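Side-chain contacts in hydroxylase, putative (PDB 3AFF), which probably hydroxylates the phenolic ring of a secosteroid intermediate in cholesterol breakdown, using reduced flavin and molecular oxygen as the oxygenase half of a two-component monooxygenase: residues A[49-52]-A[53-56]; A[100-103]-A[104-108]. All coordinates share one frame; numbering follows the deposited sequence.

Interaction 1 (49-56) and interaction 2 (100-108) are both local contacts along the chain, one in the loop after helix 38-47 and one within helix 101-108, and both belong to the acyl-CoA dehydrogenase-like N-terminal domain. Their centres are about 15 Å apart, yet they touch directly: Q54 NE2 packs 3.3 Å from W108 CE2, and P55 CD lies 4.0 Å from W108 CZ3. Interaction 1 is the nearer to the probable flavin site, with the side chain of L53 about 11 Å from that of Y120 and the side chain of F50 about 11 Å from that of S143; interaction 2 lies away from the predicted flavin-binding residues.

Interaction 1: residues A[49-52]-A[53-56]; sequences FFTL and LQPQ
T51 and Q54 meet where the chain turns: residues 49-52 keep helical backbone angles, the CA atoms of T51 and Q54 come within 4.9 Å, a weak bond from Q54 N to T51 O (3.1 Å, N-H...O angle 134°) spans the bend, and at Q54 the backbone becomes extended.

The side-chain contact is one of van der Waals packing. Q54 places CG anti to its backbone N (chi1 -178°) and runs on extended, crossing T51 at a slant; its OE1 stands 3.9 Å from T51 CG2, while its CB rests 3.5 Å from T51 O. The hydrogen bonds of these side chains go elsewhere: T51 OG1 to G48 O, Q54 NE2 to P112 O. This turn lies in the N-terminal helical domain of the acyl-CoA dehydrogenase-like fold, linking helix 38-47 to the chain leading into helix 65-76. L52 and L53 both reach F68 of that helix, which gives the turn an apolar footing. A water does the work of a second backbone bond, donating to F50 O at 2.8 Å and accepting from L53 N at 2.9 Å. F50 O also takes a hydrogen bond from N93 of helix 80-96, so two donors grip this carbonyl. Upstream, the rings of F49 and F50 meet edge to face: CE1 of F50 lies in the plane of the F49 ring at its edge, whereas CD2 of F49 sits 3.7 Å above the F50 plane, offset toward the rim. R115 makes a cation-pi contact with F50.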
ATOM      1  N   PHE A  49     -29.371  44.090  -3.106  1.00 23.88           N
ATOM      2  CA  PHE A  49     -28.165  43.211  -3.026  1.00 23.64           C
ATOM      3  C   PHE A  49     -27.035  43.814  -2.190  1.00 22.98           C
ATOM      4  O   PHE A  49     -26.457  43.142  -1.327  1.00 23.28           O
ATOM      5  CB  PHE A  49     -27.634  42.823  -4.413  1.00 23.51           C
ATOM      6  CG  PHE A  49     -26.283  42.151  -4.357  1.00 24.43           C
ATOM      7  CD1 PHE A  49     -26.189  40.780  -4.063  1.00 23.77           C
ATOM      8  CD2 PHE A  49     -25.080  42.915  -4.476  1.00 19.62           C
ATOM      9  CE1 PHE A  49     -24.906  40.147  -3.973  1.00 22.07           C
ATOM     10  CE2 PHE A  49     -23.832  42.281  -4.344  1.00 20.99           C
ATOM     11  CZ  PHE A  49     -23.751  40.887  -4.106  1.00 20.10           C
ATOM     12  N   PHE A  50     -26.716  45.096  -2.440  1.00 22.63           N
ATOM     13  CA  PHE A  50     -25.614  45.765  -1.697  1.00 21.70           C
ATOM     14  C   PHE A  50     -25.892  45.980  -0.223  1.00 21.23           C
ATOM     15  O   PHE A  50     -24.942  46.110   0.595  1.00 21.28           O
ATOM     16  CB  PHE A  50     -25.184  47.065  -2.371  1.00 22.42           C
ATOM     17  CG  PHE A  50     -24.708  46.861  -3.758  1.00 23.29           C
ATOM     18  CD1 PHE A  50     -23.476  46.217  -4.005  1.00 22.43           C
ATOM     19  CD2 PHE A  50     -25.497  47.220  -4.810  1.00 21.50           C
ATOM     20  CE1 PHE A  50     -23.015  45.999  -5.324  1.00 19.61           C
ATOM     21  CE2 PHE A  50     -25.061  47.011  -6.122  1.00 23.42           C
ATOM     22  CZ  PHE A  50     -23.826  46.400  -6.381  1.00 21.92           C
ATOM     23  N   THR A  51     -27.169  45.930   0.162  1.00 20.70           N
ATOM     24  CA  THR A  51     -27.517  46.017   1.589  1.00 20.54           C
ATOM     25  C   THR A  51     -27.255  44.776   2.432  1.00 19.62           C
ATOM     26  O   THR A  51     -27.288  44.852   3.680  1.00 17.11           O
ATOM     27  CB  THR A  51     -29.013  46.429   1.832  1.00 22.21           C
ATOM     28  OG1 THR A  51     -29.880  45.321   1.494  1.00 20.92           O
ATOM     29  CG2 THR A  51     -29.363  47.661   0.981  1.00 23.40           C
ATOM     30  N   LEU A  52     -26.976  43.638   1.779  1.00 19.89           N
ATOM     31  CA  LEU A  52     -27.002  42.338   2.439  1.00 18.87           C
ATOM     32  C   LEU A  52     -26.118  42.260   3.654  1.00 17.67           C
ATOM     33  O   LEU A  52     -26.539  41.805   4.718  1.00 17.78           O
ATOM     34  CB  LEU A  52     -26.596  41.220   1.456  1.00 19.23           C
ATOM     35  CG  LEU A  52     -27.718  40.706   0.539  1.00 21.96           C
ATOM     36  CD1 LEU A  52     -27.204  39.908  -0.669  1.00 19.51           C
ATOM     37  CD2 LEU A  52     -28.862  39.952   1.329  1.00 19.34           C
ATOM     38  N   LEU A  53     -24.878  42.722   3.482  1.00 18.32           N
ATOM     39  CA  LEU A  53     -23.869  42.682   4.530  1.00 17.42           C
ATOM     40  C   LEU A  53     -23.598  44.037   5.169  1.00 17.16           C
ATOM     41  O   LEU A  53     -22.764  44.150   6.060  1.00 18.20           O
ATOM     42  CB  LEU A  53     -22.572  42.129   3.918  1.00 16.29           C
ATOM     43  CG  LEU A  53     -22.567  40.609   3.676  1.00 15.65           C
ATOM     44  CD1 LEU A  53     -21.248  40.278   2.973  1.00 17.18           C
ATOM     45  CD2 LEU A  53     -22.563  39.908   5.058  1.00 17.32           C
ATOM     46  N   GLN A  54     -24.334  45.050   4.723  1.00 20.01           N
ATOM     47  CA  GLN A  54     -24.312  46.413   5.302  1.00 19.15           C
ATOM     48  C   GLN A  54     -24.979  46.472   6.710  1.00 20.84           C
ATOM     49  O   GLN A  54     -25.932  45.748   6.957  1.00 22.83           O
ATOM     50  CB  GLN A  54     -24.983  47.348   4.330  1.00 19.03           C
ATOM     51  CG  GLN A  54     -24.995  48.827   4.794  1.00 20.66           C
ATOM     52  CD  GLN A  54     -25.529  49.727   3.736  1.00 21.82           C
ATOM     53  OE1 GLN A  54     -26.473  49.372   3.023  1.00 22.83           O
ATOM     54  NE2 GLN A  54     -24.951  50.935   3.624  1.00 23.68           N
ATOM     55  N   PRO A  55     -24.448  47.272   7.648  1.00 20.24           N
ATOM     56  CA  PRO A  55     -25.082  47.337   8.970  1.00 21.84           C
ATOM     57  C   PRO A  55     -26.512  47.916   8.996  1.00 22.01           C
ATOM     58  O   PRO A  55     -26.927  48.706   8.116  1.00 20.38           O
ATOM     59  CB  PRO A  55     -24.082  48.160   9.808  1.00 22.33           C
ATOM     60  CG  PRO A  55     -22.790  48.059   9.006  1.00 19.29           C
ATOM     61  CD  PRO A  55     -23.175  48.024   7.617  1.00 19.86           C
ATOM     62  N   GLN A  56     -27.290  47.425   9.959  1.00 24.47           N
ATOM     63  CA  GLN A  56     -28.668  47.894  10.151  1.00 26.63           C
ATOM     64  C   GLN A  56     -28.758  49.419  10.408  1.00 26.24           C
ATOM     65  O   GLN A  56     -29.713  50.061   9.911  1.00 27.36           O
ATOM     66  CB  GLN A  56     -29.476  47.049  11.179  1.00 25.73           C
ATOM     67  CG  GLN A  56     -29.193  47.380  12.633  1.00 35.88           C
ATOM     68  CD  GLN A  56     -29.851  48.723  13.128  1.00 43.45           C
ATOM     69  OE1 GLN A  56     -30.806  49.233  12.510  1.00 47.68           O
ATOM     70  NE2 GLN A  56     -29.332  49.279  14.250  1.00 46.08           N
TER
HETATM   71  O   HOH W   1     -23.442  43.795   1.197  1.00 18.15           O

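Interaction 2: residues A[100-103]-A[104-108]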
ATOM      1  N   ASP A 100     -13.938  52.945  11.880  1.00 20.98           N
ATOM      2  CA  ASP A 100     -14.639  53.589  12.933  0.50 20.99           C
ATOM      3  C   ASP A 100     -15.848  54.426  12.441  1.00 20.18           C
ATOM      4  O   ASP A 100     -16.029  54.723  11.274  1.00 19.51           O
ATOM      5  CB  ASP A 100     -13.700  54.165  13.984  0.50 22.93           C
ATOM      6  CG  ASP A 100     -13.084  55.438  13.574  0.50 23.39           C
ATOM      7  OD1 ASP A 100     -13.701  56.108  12.742  0.50 23.97           O
ATOM      8  OD2 ASP A 100     -11.983  55.746  14.094  0.50 26.50           O
ATOM      9  N   GLN A 101     -16.796  54.628  13.342  1.00 21.02           N
ATOM     10  CA  GLN A 101     -18.088  55.228  13.000  1.00 19.84           C
ATOM     11  C   GLN A 101     -17.908  56.510  12.159  1.00 20.55           C
ATOM     12  O   GLN A 101     -18.669  56.777  11.213  1.00 19.91           O
ATOM     13  CB  GLN A 101     -18.793  55.551  14.321  1.00 19.68           C
ATOM     14  CG  GLN A 101     -20.198  56.161  14.187  1.00 19.76           C
ATOM     15  CD  GLN A 101     -21.194  55.226  13.528  1.00 20.42           C
ATOM     16  OE1 GLN A 101     -21.054  54.002  13.636  1.00 22.06           O
ATOM     17  NE2 GLN A 101     -22.230  55.788  12.884  1.00 20.18           N
ATOM     18  N   ARG A 102     -16.881  57.316  12.469  1.00 21.17           N
ATOM     19  CA  ARG A 102     -16.689  58.551  11.654  1.00 22.71           C
ATOM     20  C   ARG A 102     -16.429  58.284  10.153  1.00 21.26           C
ATOM     21  O   ARG A 102     -16.880  59.047   9.292  1.00 19.38           O
ATOM     22  CB  ARG A 102     -15.588  59.412  12.261  1.00 23.96           C
ATOM     23  CG  ARG A 102     -15.424  60.767  11.600  1.00 27.98           C
ATOM     24  CD  ARG A 102     -14.711  61.846  12.519  1.00 30.35           C
ATOM     25  NE  ARG A 102     -13.427  61.422  13.098  1.00 34.93           N
ATOM     26  CZ  ARG A 102     -13.286  61.133  14.393  1.00 34.78           C
ATOM     27  NH1 ARG A 102     -14.363  61.261  15.196  1.00 35.09           N
ATOM     28  NH2 ARG A 102     -12.100  60.711  14.868  1.00 29.50           N
ATOM     29  N   ALA A 103     -15.683  57.209   9.845  1.00 19.97           N
ATOM     30  CA  ALA A 103     -15.414  56.848   8.466  1.00 18.70           C
ATOM     31  C   ALA A 103     -16.705  56.399   7.799  1.00 18.40           C
ATOM     32  O   ALA A 103     -16.984  56.775   6.638  1.00 17.08           O
ATOM     33  CB  ALA A 103     -14.375  55.730   8.414  1.00 18.14           C
ATOM     34  N   GLN A 104     -17.463  55.543   8.502  1.00 18.30           N
ATOM     35  CA  GLN A 104     -18.755  55.033   7.980  1.00 17.91           C
ATOM     36  C   GLN A 104     -19.690  56.220   7.689  1.00 19.33           C
ATOM     37  O   GLN A 104     -20.308  56.294   6.655  1.00 19.37           O
ATOM     38  CB  GLN A 104     -19.401  54.116   9.019  1.00 17.45           C
ATOM     39  CG  GLN A 104     -18.700  52.794   9.241  1.00 18.97           C
ATOM     40  CD  GLN A 104     -19.397  52.013  10.324  1.00 18.15           C
ATOM     41  OE1 GLN A 104     -20.582  51.690  10.199  1.00 22.84           O
ATOM     42  NE2 GLN A 104     -18.687  51.691  11.379  1.00 15.53           N
ATOM     43  N   GLU A 105     -19.731  57.168   8.629  1.00 20.64           N
ATOM     44  CA  GLU A 105     -20.541  58.426   8.485  1.00 20.75           C
ATOM     45  C   GLU A 105     -20.163  59.218   7.246  1.00 19.90           C
ATOM     46  O   GLU A 105     -21.075  59.615   6.455  1.00 19.15           O
ATOM     47  CB  GLU A 105     -20.473  59.269   9.777  1.00 20.20           C
ATOM     48  CG  GLU A 105     -21.130  60.674   9.647  1.00 22.80           C
ATOM     49  CD  GLU A 105     -22.676  60.593   9.640  1.00 29.51           C
ATOM     50  OE1 GLU A 105     -23.212  59.616  10.223  1.00 31.51           O
ATOM     51  OE2 GLU A 105     -23.336  61.519   9.095  1.00 30.87           O
ATOM     52  N   GLU A 106     -18.847  59.352   6.983  1.00 18.59           N
ATOM     53  CA  GLU A 106     -18.410  59.997   5.750  1.00 19.97           C
ATOM     54  C   GLU A 106     -18.877  59.354   4.432  1.00 21.32           C
ATOM     55  O   GLU A 106     -19.198  60.031   3.428  1.00 20.11           O
ATOM     56  CB  GLU A 106     -16.879  60.215   5.747  1.00 19.74           C
ATOM     57  CG  GLU A 106     -16.414  61.141   6.878  1.00 22.34           C
ATOM     58  CD  GLU A 106     -14.909  61.243   7.011  1.00 23.26           C
ATOM     59  OE1 GLU A 106     -14.396  62.135   7.730  1.00 28.63           O
ATOM     60  OE2 GLU A 106     -14.224  60.467   6.369  1.00 26.30           O
ATOM     61  N   VAL A 107     -18.867  58.028   4.409  1.00 21.27           N
ATOM     62  CA  VAL A 107     -19.302  57.282   3.228  1.00 20.62           C
ATOM     63  C   VAL A 107     -20.823  57.268   3.026  1.00 20.91           C
ATOM     64  O   VAL A 107     -21.326  57.540   1.908  1.00 20.50           O
ATOM     65  CB  VAL A 107     -18.777  55.827   3.302  1.00 20.13           C
ATOM     66  CG1 VAL A 107     -19.171  55.079   2.093  1.00 18.79           C
ATOM     67  CG2 VAL A 107     -17.263  55.850   3.412  1.00 19.43           C
ATOM     68  N   TRP A 108     -21.517  56.929   4.114  1.00 20.73           N
ATOM     69  CA  TRP A 108     -22.923  56.603   4.085  1.00 22.35           C
ATOM     70  C   TRP A 108     -23.859  57.633   4.783  1.00 24.23           C
ATOM     71  O   TRP A 108     -25.059  57.482   4.708  1.00 25.62           O
ATOM     72  CB  TRP A 108     -23.102  55.248   4.787  1.00 22.51           C
ATOM     73  CG  TRP A 108     -22.641  54.059   3.953  1.00 20.50           C
ATOM     74  CD1 TRP A 108     -22.705  53.941   2.593  1.00 22.53           C
ATOM     75  CD2 TRP A 108     -22.110  52.825   4.442  1.00 21.60           C
ATOM     76  NE1 TRP A 108     -22.217  52.718   2.201  1.00 21.43           N
ATOM     77  CE2 TRP A 108     -21.846  52.010   3.319  1.00 22.63           C
ATOM     78  CE3 TRP A 108     -21.817  52.330   5.722  1.00 20.03           C
ATOM     79  CZ2 TRP A 108     -21.326  50.704   3.434  1.00 22.84           C
ATOM     80  CZ3 TRP A 108     -21.284  51.011   5.821  1.00 21.82           C
ATOM     81  CH2 TRP A 108     -21.052  50.239   4.690  1.00 20.08           C
TER
HETATM   82  O   HOH W   2     -22.908  58.604  12.527  1.00 21.48           O
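Q101 and Q104 lie one turn apart in helix 101-108, their side chains crossing at about a right angle with amide planes 59° apart. The amides approach without bonding to each other: Q101 OE1 is 4.0 Å from Q104 NE2. Q101 sends CG anti to its backbone N and then turns about CB-CG (chi2 63°), carrying its amide forward along the helix, toward Q104 and E105. A water accepts from Q101 NE2 at 2.9 Å and donates to E105 OE1 at 2.5 Å, bridging i and i+4. On another side of the helix, E106 CG lies 3.2 Å from R102 O; the charged groups of R102 and E106 remain apart, with NE and OE1 at 5.5 Å.

Beneath these groups runs a regular alpha-helical ladder starting at the N-cap residue D100. Q104 N reaches D100 O nearly straight at 3.2 Å, and E105 N reaches Q101 O at 2.8 Å. The following rung, from E106 N to R102 O, has its donor tilted 31° from the carbonyl plane.

In the second shell, Q104 NE2 bonds to F99 O while Q104 OE1 accepts from W58 and N224, so both ends of this buried amide are satisfied. Q101 OE1 pairs with T223, and Q57 takes a bond from Q101 NE2. E106 forms a salt bridge with R206 and a hydrogen bond with H205. Farther out, A103 and V107 pack on L170 of strand 162-172, V107 and E106 touch W150 of strand 150-159, and V107 and W108 meet L96 of helix 80-96, which seats the helix between sheet and helical domain.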